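Putative pectin lyase (Geobacillus virus E2, PDB 7CHU) serves as the tailspike of a thermophilic bacteriophage, and probably recognises and perhaps cleaves polysaccharide on the host surface through a pectate lyase-like domain. Local coordinates at residues G26-V31 / G39-Y44; S104-S109 / A166-F171; I147-T152 / N184-V189. All blocks are in the same frame, centred on the assembly; numbering follows the deposited sequence.

In the fold
Contact 1 is a buried beta hairpin in the N-terminal part of the chain, about 58 Å (centre to centre) from contact 2 and 56 Å from contact 3. It is held mainly by backbone hydrogen bonds between antiparallel strands. Contacts 2 and 3 are only partly buried and lie within the pectate lyase-like range, with nearest atoms about 10 Å apart. Contact 2 reaches strand 169-175 and contact 3 strand 187-195, which are neighbours in the parallel beta-helix. In contact 2 an asparagine bonds a backbone by its main chain and its side chain. Contact 3 shows no clear direct hydrogen bond; its segments meet in close packing and share a water. Contacts 1 and 2 also touch the third subunit.

Contact 1 (G26-V31 / G39-Y44); sequences GDTVMV and GSVYRY
Val29 and Tyr42 form a hydrogen-bonded antiparallel pair. Tyr42 N reaches Val29 O at 2.8 Å and is almost straight (176°), and Val29 N returns a bond to Tyr42 O. Tyr44 N bonds Asp27 O, and Val31 N bonds Ser40 O. At the ends, Gly26 N bonds Tyr44 O, and Gly39 N bonds Val31 O. Together 27-30 and 40-44 make a beta hairpin, the middle two strands of a four-stranded sheet flanked by 5-6 and 48-54.

On the face of Thr28, Met30, Val41 and Arg43, Val41 spreads its two methyls. Val41 CG1 touches Thr28 CG2 at 3.6 Å. Val41 CG2 touches Met30 CE at 3.7 Å, where the Met30 chain bends at its last torsion (chi3 -70°). The Tyr42 ring, on the face of Val29, has its CE2 4.1 Å from Val31 CG1.

Arg43 runs extended from CG to NE, and Gly26 CA lies over one face of its guanidinium, offset toward the rim. Water 1 sits at the guanidinium edge, in plane. It accepts from Arg43 NH1 at 3.1 Å and donates to Thr28 OG1 at 2.7 Å. Thr28 OG1 donates a hydrogen bond to Gly26 O at 2.9 Å, from above that carbonyl plane.

Farther out, Lys3 O takes a bond from Arg43 NH2, and Asp27 pairs with Arg5. Ile16 of helix 14-19 packs on Val29, Val31 and Tyr42. Trp6 of the third subunit packs on Arg43.

Contact 2 (S104-S109 / A166-F171); sequences SLNNAS and AQRLCF
Asn106 and Arg168 join the loop between helix 91-99 and strand 113-117 to the start of strand 169-175, on the side of the parallel beta-helix. Asn106 grips both the N-H and the C=O of Arg168. Asn106 N donates to Arg168 O at 3.0 Å, bent to 149° at the hydrogen. Asn106 OD1 accepts from Arg168 N, also at 3.0 Å but straighter, at 165°. That donor is tilted from the plane of the amide. A chi1 of -80° sets CG of Asn106 beside its own backbone N; the end of the side chain comes nearer to 166-171 than the direction of CB suggests.

The Asn106 and Gln167 side chains cross at about a right angle, and their amide planes are steeply inclined. Gln167 OE1 is 3.0 Å from Asn106 ND2, but the angle is too poor for a hydrogen bond. Gln167 OE1 accepts instead from water 2 at 2.7 Å.

Leu105 crosses the Gln167 side chain. Leu105 CB touches Gln167 OE1 at 3.5 Å, while its CD1 meets Gln167 NE2. Leu105 CD2 lies 4.0 Å from Leu169 CD1. Farther along, Cys170 CB packs against Asn106 O, 3.4 Å away; that oxygen also accepts from Ser133 OG.

Arg168 sends its guanidinium to Glu216, Ser195 and Trp218, the last as a cation-pi contact. Asn107 OD1 bonds Arg205 of the third subunit, so the loop also reaches the trimer interface. A loop held in this way against a coil of the right-handed parallel beta-helix is consistent with the pectate lyase-like fold.

Contact 3 (I147-T152 / N184-V189); sequences IKSTIT and NDCIGV
Cys186 faces the turn of 149-152 with its CB first. Cys186 CB lies 3.3 Å from Ile151 O. Cys186 CB also packs on Ile151 CB and CG2, each at 3.8 Å. The next atom, SG, sits between the backbone N and the carbonyl carbon of its own residue (chi1 66°). From there Cys186 SG comes 3.5 Å from Ser149 OG, and it also lies near Ser149 CB.

Ser149 OG has a partner within its own segment. Ser149 OG accepts from Ile151 N at 3.0 Å, with an angle of 157°, which makes an ST turn. The turn follows directly on strand 145-149. Ser149 O accepts from Gln182 NE2.

Asn184 packs beside the same turn. Asn184 CB lies 3.2 Å from Ile151 O, so this carbonyl oxygen has carbon from both Asn184 and Cys186 close to it. The Thr152 side chain crosses that of Asn184 obliquely.

Asp185 is the centre of an inverse gamma turn, in which Cys186 N makes a weak bond to Asn184 O. The turn brings Asp185 O to Thr152 CA, a CA-H...O contact of 3.3 Å. The side chain of Asp185 passes close to Thr152 O with its CB. Water 3 donates to Thr152 O at 2.7 Å and also to Asp185 OD2, and so links the two segments. Asp185 OD1 bonds Asn209 ND2.

Both segments belong to the parallel beta-helix: one leaves strand 145-149, and the other leads into strand 187-195. The ST turn has a bond of its own and the gamma turn a weak one. The clear links between the segments are apolar and carbon-to-oxygen packing and the bridging water, consistent with a pairing that rests largely on fit.

Contact 1 (G26-V31 / G39-Y44)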
loop_
_atom_site.group_PDB
_atom_site.type_symbol
_atom_site.label_atom_id
_atom_site.label_comp_id
_atom_site.label_asym_id
_atom_site.label_seq_id
_atom_site.Cartn_x
_atom_site.Cartn_y
_atom_site.Cartn_z
ATOM N N GLY A 26 -42.479 -51.463 7.429
ATOM C CA GLY A 26 -41.297 -50.658 7.619
ATOM C C GLY A 26 -40.090 -51.416 8.114
ATOM O O GLY A 26 -38.991 -50.844 8.140
ATOM N N ASP A 27 -40.258 -52.678 8.510
ATOM C CA ASP A 27 -39.124 -53.486 8.929
ATOM C C ASP A 27 -38.121 -53.608 7.791
ATOM O O ASP A 27 -38.490 -53.854 6.638
ATOM C CB ASP A 27 -39.591 -54.870 9.391
ATOM C CG ASP A 27 -40.170 -54.843 10.791
ATOM O OD1 ASP A 27 -40.343 -53.720 11.321
ATOM O OD2 ASP A 27 -40.454 -55.930 11.355
ATOM N N THR A 28 -36.845 -53.424 8.122
ATOM C CA THR A 28 -35.775 -53.365 7.139
ATOM C C THR A 28 -34.629 -54.239 7.624
ATOM O O THR A 28 -34.214 -54.136 8.785
ATOM C CB THR A 28 -35.332 -51.912 6.924
ATOM O OG1 THR A 28 -36.487 -51.109 6.663
ATOM C CG2 THR A 28 -34.384 -51.796 5.753
ATOM N N VAL A 29 -34.157 -55.133 6.752
ATOM C CA VAL A 29 -33.084 -56.066 7.076
ATOM C C VAL A 29 -32.162 -56.182 5.877
ATOM O O VAL A 29 -32.611 -56.160 4.725
ATOM C CB VAL A 29 -33.601 -57.474 7.477
ATOM C CG1 VAL A 29 -34.333 -58.122 6.329
ATOM C CG2 VAL A 29 -32.460 -58.372 7.938
ATOM N N MET A 30 -30.870 -56.316 6.157
ATOM C CA MET A 30 -29.875 -56.616 5.142
ATOM C C MET A 30 -29.496 -58.085 5.250
ATOM O O MET A 30 -29.385 -58.627 6.355
ATOM C CB MET A 30 -28.627 -55.746 5.325
ATOM C CG MET A 30 -27.470 -56.119 4.432
ATOM S SD MET A 30 -25.999 -55.139 4.780
ATOM C CE MET A 30 -26.497 -53.532 4.173
ATOM N N VAL A 31 -29.286 -58.729 4.111
ATOM C CA VAL A 31 -28.695 -60.055 4.108
ATOM C C VAL A 31 -27.256 -59.924 3.624
ATOM O O VAL A 31 -26.964 -59.164 2.689
ATOM C CB VAL A 31 -29.537 -61.055 3.286
ATOM C CG1 VAL A 31 -31.019 -60.903 3.623
ATOM C CG2 VAL A 31 -29.319 -60.938 1.801
ATOM N N GLY A 39 -25.347 -57.860 0.657
ATOM C CA GLY A 39 -25.563 -56.426 0.676
ATOM C C GLY A 39 -26.963 -55.987 0.308
ATOM O O GLY A 39 -27.289 -54.808 0.474
ATOM N N SER A 40 -27.806 -56.899 -0.169
ATOM C CA SER A 40 -29.177 -56.545 -0.500
ATOM C C SER A 40 -29.952 -56.201 0.763
ATOM O O SER A 40 -29.782 -56.836 1.809
ATOM C CB SER A 40 -29.844 -57.696 -1.255
ATOM O OG SER A 40 -29.089 -58.036 -2.410
ATOM N N VAL A 41 -30.784 -55.165 0.660
ATOM C CA VAL A 41 -31.570 -54.641 1.769
ATOM C C VAL A 41 -33.039 -54.784 1.387
ATOM O O VAL A 41 -33.450 -54.345 0.304
ATOM C CB VAL A 41 -31.206 -53.179 2.083
ATOM C CG1 VAL A 41 -32.203 -52.552 3.032
ATOM C CG2 VAL A 41 -29.802 -53.096 2.676
ATOM N N TYR A 42 -33.823 -55.413 2.258
ATOM C CA TYR A 42 -35.219 -55.699 1.973
ATOM C C TYR A 42 -36.091 -54.952 2.966
ATOM O O TYR A 42 -35.747 -54.829 4.149
ATOM C CB TYR A 42 -35.504 -57.216 2.012
ATOM C CG TYR A 42 -34.711 -58.002 0.976
ATOM C CD1 TYR A 42 -35.232 -58.265 -0.292
ATOM C CD2 TYR A 42 -33.435 -58.465 1.263
ATOM C CE1 TYR A 42 -34.493 -58.978 -1.235
ATOM C CE2 TYR A 42 -32.697 -59.173 0.333
ATOM C CZ TYR A 42 -33.223 -59.425 -0.911
ATOM O OH TYR A 42 -32.458 -60.129 -1.818
ATOM N N ARG A 43 -37.205 -54.425 2.472
ATOM C CA ARG A 43 -38.150 -53.690 3.297
ATOM C C ARG A 43 -39.511 -54.355 3.194
ATOM O O ARG A 43 -39.985 -54.631 2.088
ATOM C CB ARG A 43 -38.240 -52.236 2.860
ATOM C CG ARG A 43 -39.336 -51.449 3.547
ATOM C CD ARG A 43 -39.452 -50.073 2.907
ATOM N NE ARG A 43 -40.564 -49.305 3.447
ATOM C CZ ARG A 43 -40.489 -48.578 4.554
ATOM N NH1 ARG A 43 -39.349 -48.529 5.231
ATOM N NH2 ARG A 43 -41.548 -47.906 4.981
ATOM N N TYR A 44 -40.128 -54.620 4.340
ATOM C CA TYR A 44 -41.432 -55.275 4.352
ATOM C C TYR A 44 -42.487 -54.213 4.083
ATOM O O TYR A 44 -42.871 -53.456 4.980
ATOM C CB TYR A 44 -41.683 -56.000 5.671
ATOM C CG TYR A 44 -42.813 -57.010 5.583
ATOM C CD1 TYR A 44 -42.656 -58.204 4.878
ATOM C CD2 TYR A 44 -44.045 -56.760 6.184
ATOM C CE1 TYR A 44 -43.692 -59.122 4.782
ATOM C CE2 TYR A 44 -45.084 -57.674 6.097
ATOM C CZ TYR A 44 -44.901 -58.851 5.395
ATOM O OH TYR A 44 -45.931 -59.758 5.307
HETATM O O HOH W 1 -36.398 -49.191 4.829
#

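Contact 2 (S104-S109 / A166-F171)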
loop_
_atom_site.group_PDB
_atom_site.type_symbol
_atom_site.label_atom_id
_atom_site.label_comp_id
_atom_site.label_asym_id
_atom_site.label_seq_id
_atom_site.Cartn_x
_atom_site.Cartn_y
_atom_site.Cartn_z
ATOM N N SER A 104 11.786 -31.259 -5.245
ATOM C CA SER A 104 13.237 -31.136 -5.297
ATOM C C SER A 104 13.612 -29.671 -5.059
ATOM O O SER A 104 12.844 -28.935 -4.425
ATOM C CB SER A 104 13.778 -31.662 -6.632
ATOM O OG SER A 104 13.143 -31.023 -7.733
ATOM N N LEU A 105 14.770 -29.229 -5.543
ATOM C CA LEU A 105 15.277 -27.911 -5.174
ATOM C C LEU A 105 15.292 -26.958 -6.361
ATOM O O LEU A 105 15.046 -27.340 -7.511
ATOM C CB LEU A 105 16.679 -28.006 -4.567
ATOM C CG LEU A 105 16.723 -28.679 -3.202
ATOM C CD1 LEU A 105 17.922 -29.597 -3.152
ATOM C CD2 LEU A 105 16.784 -27.649 -2.104
ATOM N N ASN A 106 15.610 -25.702 -6.055
ATOM C CA ASN A 106 15.535 -24.573 -7.007
ATOM C C ASN A 106 14.077 -24.496 -7.492
ATOM O O ASN A 106 13.155 -24.715 -6.689
ATOM C CB ASN A 106 16.586 -24.740 -8.101
ATOM C CG ASN A 106 18.003 -24.290 -7.660
ATOM O OD1 ASN A 106 18.182 -23.545 -6.682
ATOM N ND2 ASN A 106 19.018 -24.780 -8.379
ATOM N N ASN A 107 13.838 -24.213 -8.778
ATOM C CA ASN A 107 12.481 -23.992 -9.284
ATOM C C ASN A 107 11.576 -25.193 -9.023
ATOM O O ASN A 107 10.436 -25.028 -8.574
ATOM C CB ASN A 107 12.528 -23.682 -10.777
ATOM C CG ASN A 107 12.702 -22.203 -11.064
ATOM O OD1 ASN A 107 12.152 -21.690 -12.039
ATOM N ND2 ASN A 107 13.457 -21.502 -10.212
ATOM N N ALA A 108 12.071 -26.413 -9.307
ATOM C CA ALA A 108 11.343 -27.673 -9.098
ATOM C C ALA A 108 9.959 -27.654 -9.746
ATOM O O ALA A 108 8.961 -28.052 -9.143
ATOM C CB ALA A 108 11.228 -28.017 -7.615
ATOM N N SER A 109 9.919 -27.216 -11.007
ATOM C CA SER A 109 8.649 -26.965 -11.685
ATOM C C SER A 109 7.807 -28.231 -11.757
ATOM O O SER A 109 8.304 -29.317 -12.069
ATOM C CB SER A 109 8.911 -26.426 -13.092
ATOM O OG SER A 109 7.887 -26.804 -13.979
ATOM N N ALA A 166 24.309 -25.407 -1.834
ATOM C CA ALA A 166 24.777 -24.878 -3.108
ATOM C C ALA A 166 23.623 -24.391 -3.981
ATOM O O ALA A 166 23.864 -23.801 -5.045
ATOM C CB ALA A 166 25.583 -25.955 -3.843
ATOM N N GLN A 167 22.385 -24.644 -3.546
ATOM C CA GLN A 167 21.135 -24.371 -4.224
ATOM C C GLN A 167 20.256 -23.501 -3.333
ATOM O O GLN A 167 20.599 -23.179 -2.186
ATOM C CB GLN A 167 20.379 -25.669 -4.559
ATOM C CG GLN A 167 21.146 -26.776 -5.223
ATOM C CD GLN A 167 20.195 -27.690 -5.967
ATOM O OE1 GLN A 167 19.344 -27.213 -6.729
ATOM N NE2 GLN A 167 20.298 -28.993 -5.727
ATOM N N ARG A 168 19.081 -23.171 -3.842
ATOM C CA ARG A 168 18.120 -22.404 -3.072
ATOM C C ARG A 168 16.815 -23.172 -2.913
ATOM O O ARG A 168 16.502 -24.096 -3.669
ATOM C CB ARG A 168 17.886 -21.058 -3.732
ATOM C CG ARG A 168 19.193 -20.295 -3.885
ATOM C CD ARG A 168 18.955 -18.885 -4.299
ATOM N NE ARG A 168 18.284 -18.121 -3.254
ATOM C CZ ARG A 168 18.915 -17.553 -2.235
ATOM N NH1 ARG A 168 20.240 -17.667 -2.120
ATOM N NH2 ARG A 168 18.222 -16.855 -1.339
ATOM N N LEU A 169 16.072 -22.778 -1.893
ATOM C CA LEU A 169 14.708 -23.223 -1.692
ATOM C C LEU A 169 13.779 -22.179 -2.290
ATOM O O LEU A 169 13.881 -21.003 -1.933
ATOM C CB LEU A 169 14.439 -23.379 -0.196
ATOM C CG LEU A 169 13.370 -24.372 0.184
ATOM C CD1 LEU A 169 13.841 -25.741 -0.257
ATOM C CD2 LEU A 169 13.195 -24.323 1.683
ATOM N N CYS A 170 12.864 -22.598 -3.173
ATOM C CA CYS A 170 11.988 -21.653 -3.861
ATOM C C CYS A 170 10.508 -21.914 -3.608
ATOM O O CYS A 170 10.071 -23.062 -3.452
ATOM C CB CYS A 170 12.239 -21.664 -5.373
ATOM S SG CYS A 170 13.912 -21.220 -5.815
ATOM N N PHE A 171 9.742 -20.818 -3.574
ATOM C CA PHE A 171 8.275 -20.862 -3.545
ATOM C C PHE A 171 7.743 -21.617 -2.329
ATOM O O PHE A 171 6.793 -22.395 -2.442
ATOM C CB PHE A 171 7.719 -21.481 -4.827
ATOM C CG PHE A 171 8.186 -20.802 -6.090
ATOM C CD1 PHE A 171 7.633 -19.576 -6.487
ATOM C CD2 PHE A 171 9.163 -21.391 -6.883
ATOM C CE1 PHE A 171 8.062 -18.963 -7.653
ATOM C CE2 PHE A 171 9.594 -20.794 -8.061
ATOM C CZ PHE A 171 9.049 -19.580 -8.446
HETATM O O HOH W 2 18.116 -28.297 -8.862
#

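Contact 3 (I147-T152 / N184-V189)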
loop_
_atom_site.group_PDB
_atom_site.type_symbol
_atom_site.label_atom_id
_atom_site.label_comp_id
_atom_site.label_asym_id
_atom_site.label_seq_id
_atom_site.Cartn_x
_atom_site.Cartn_y
_atom_site.Cartn_z
ATOM N N ILE A 147 0.468 -24.140 16.373
ATOM C CA ILE A 147 1.579 -25.019 16.728
ATOM C C ILE A 147 2.112 -24.566 18.083
ATOM O O ILE A 147 2.482 -23.397 18.248
ATOM C CB ILE A 147 2.673 -24.975 15.652
ATOM C CG1 ILE A 147 2.083 -25.095 14.225
ATOM C CG2 ILE A 147 3.730 -26.026 15.916
ATOM C CD1 ILE A 147 1.323 -26.383 13.911
ATOM N N LYS A 148 2.079 -25.456 19.074
ATOM C CA LYS A 148 2.530 -25.165 20.430
ATOM C C LYS A 148 3.898 -25.802 20.654
ATOM O O LYS A 148 4.010 -27.027 20.758
ATOM C CB LYS A 148 1.531 -25.673 21.465
ATOM C CG LYS A 148 0.152 -25.016 21.351
ATOM C CD LYS A 148 -0.005 -23.776 22.188
ATOM C CE LYS A 148 -1.473 -23.327 22.228
ATOM N NZ LYS A 148 -1.627 -22.027 22.952
ATOM N N SER A 149 4.931 -24.981 20.753
ATOM C CA SER A 149 6.295 -25.498 20.862
ATOM C C SER A 149 6.658 -25.796 22.305
ATOM O O SER A 149 6.341 -25.019 23.209
ATOM C CB SER A 149 7.296 -24.484 20.307
ATOM O OG SER A 149 8.614 -25.017 20.297
ATOM N N THR A 150 7.382 -26.896 22.515
ATOM C CA THR A 150 8.096 -27.119 23.767
ATOM C C THR A 150 9.599 -27.116 23.550
ATOM O O THR A 150 10.346 -27.565 24.425
ATOM C CB THR A 150 7.695 -28.445 24.420
ATOM O OG1 THR A 150 8.226 -29.525 23.641
ATOM C CG2 THR A 150 6.166 -28.577 24.519
ATOM N N ILE A 151 10.053 -26.660 22.386
ATOM C CA ILE A 151 11.478 -26.634 22.079
ATOM C C ILE A 151 12.176 -25.596 22.952
ATOM O O ILE A 151 11.750 -24.435 23.032
ATOM C CB ILE A 151 11.686 -26.337 20.588
ATOM C CG1 ILE A 151 11.036 -27.432 19.739
ATOM C CG2 ILE A 151 13.156 -26.140 20.265
ATOM C CD1 ILE A 151 11.121 -27.142 18.257
ATOM N N THR A 152 13.255 -26.008 23.613
ATOM C CA THR A 152 14.010 -25.109 24.483
ATOM C C THR A 152 15.485 -25.005 24.125
ATOM O O THR A 152 16.234 -24.350 24.863
ATOM C CB THR A 152 13.928 -25.557 25.955
ATOM O OG1 THR A 152 14.495 -26.870 26.082
ATOM C CG2 THR A 152 12.485 -25.553 26.459
ATOM N N ASN A 184 9.163 -20.457 25.530
ATOM C CA ASN A 184 10.333 -21.315 25.506
ATOM C C ASN A 184 11.437 -20.726 24.631
ATOM O O ASN A 184 11.203 -19.855 23.786
ATOM C CB ASN A 184 9.958 -22.706 25.013
ATOM C CG ASN A 184 9.029 -23.414 25.970
ATOM O OD1 ASN A 184 7.982 -23.939 25.587
ATOM N ND2 ASN A 184 9.396 -23.411 27.226
ATOM N N ASP A 185 12.658 -21.223 24.839
ATOM C CA ASP A 185 13.810 -20.795 24.036
ATOM C C ASP A 185 13.808 -21.549 22.709
ATOM O O ASP A 185 14.517 -22.545 22.510
ATOM C CB ASP A 185 15.117 -21.005 24.787
ATOM C CG ASP A 185 16.315 -20.479 24.023
ATOM O OD1 ASP A 185 16.148 -19.848 22.947
ATOM O OD2 ASP A 185 17.439 -20.703 24.504
ATOM N N CYS A 186 12.985 -21.048 21.784
ATOM C CA CYS A 186 12.887 -21.562 20.422
ATOM C C CYS A 186 12.717 -20.385 19.471
ATOM O O CYS A 186 12.262 -19.313 19.871
ATOM C CB CYS A 186 11.735 -22.565 20.260
ATOM S SG CYS A 186 10.085 -21.825 20.487
ATOM N N ILE A 187 13.132 -20.576 18.218
ATOM C CA ILE A 187 12.798 -19.675 17.121
ATOM C C ILE A 187 11.443 -20.117 16.567
ATOM O O ILE A 187 11.172 -21.311 16.479
ATOM C CB ILE A 187 13.894 -19.709 16.036
ATOM C CG1 ILE A 187 15.226 -19.171 16.601
ATOM C CG2 ILE A 187 13.443 -18.931 14.759
ATOM C CD1 ILE A 187 16.443 -19.565 15.774
ATOM N N GLY A 188 10.576 -19.170 16.227
ATOM C CA GLY A 188 9.293 -19.579 15.689
ATOM C C GLY A 188 9.448 -20.168 14.311
ATOM O O GLY A 188 9.100 -21.328 14.068
ATOM N N VAL A 189 9.996 -19.377 13.396
ATOM C CA VAL A 189 10.172 -19.777 12.006
ATOM C C VAL A 189 11.547 -19.312 11.583
ATOM O O VAL A 189 11.915 -18.155 11.829
ATOM C CB VAL A 189 9.102 -19.159 11.078
ATOM C CG1 VAL A 189 9.415 -19.468 9.608
ATOM C CG2 VAL A 189 7.703 -19.614 11.474
HETATM O O HOH W 3 17.592 -23.069 26.795
#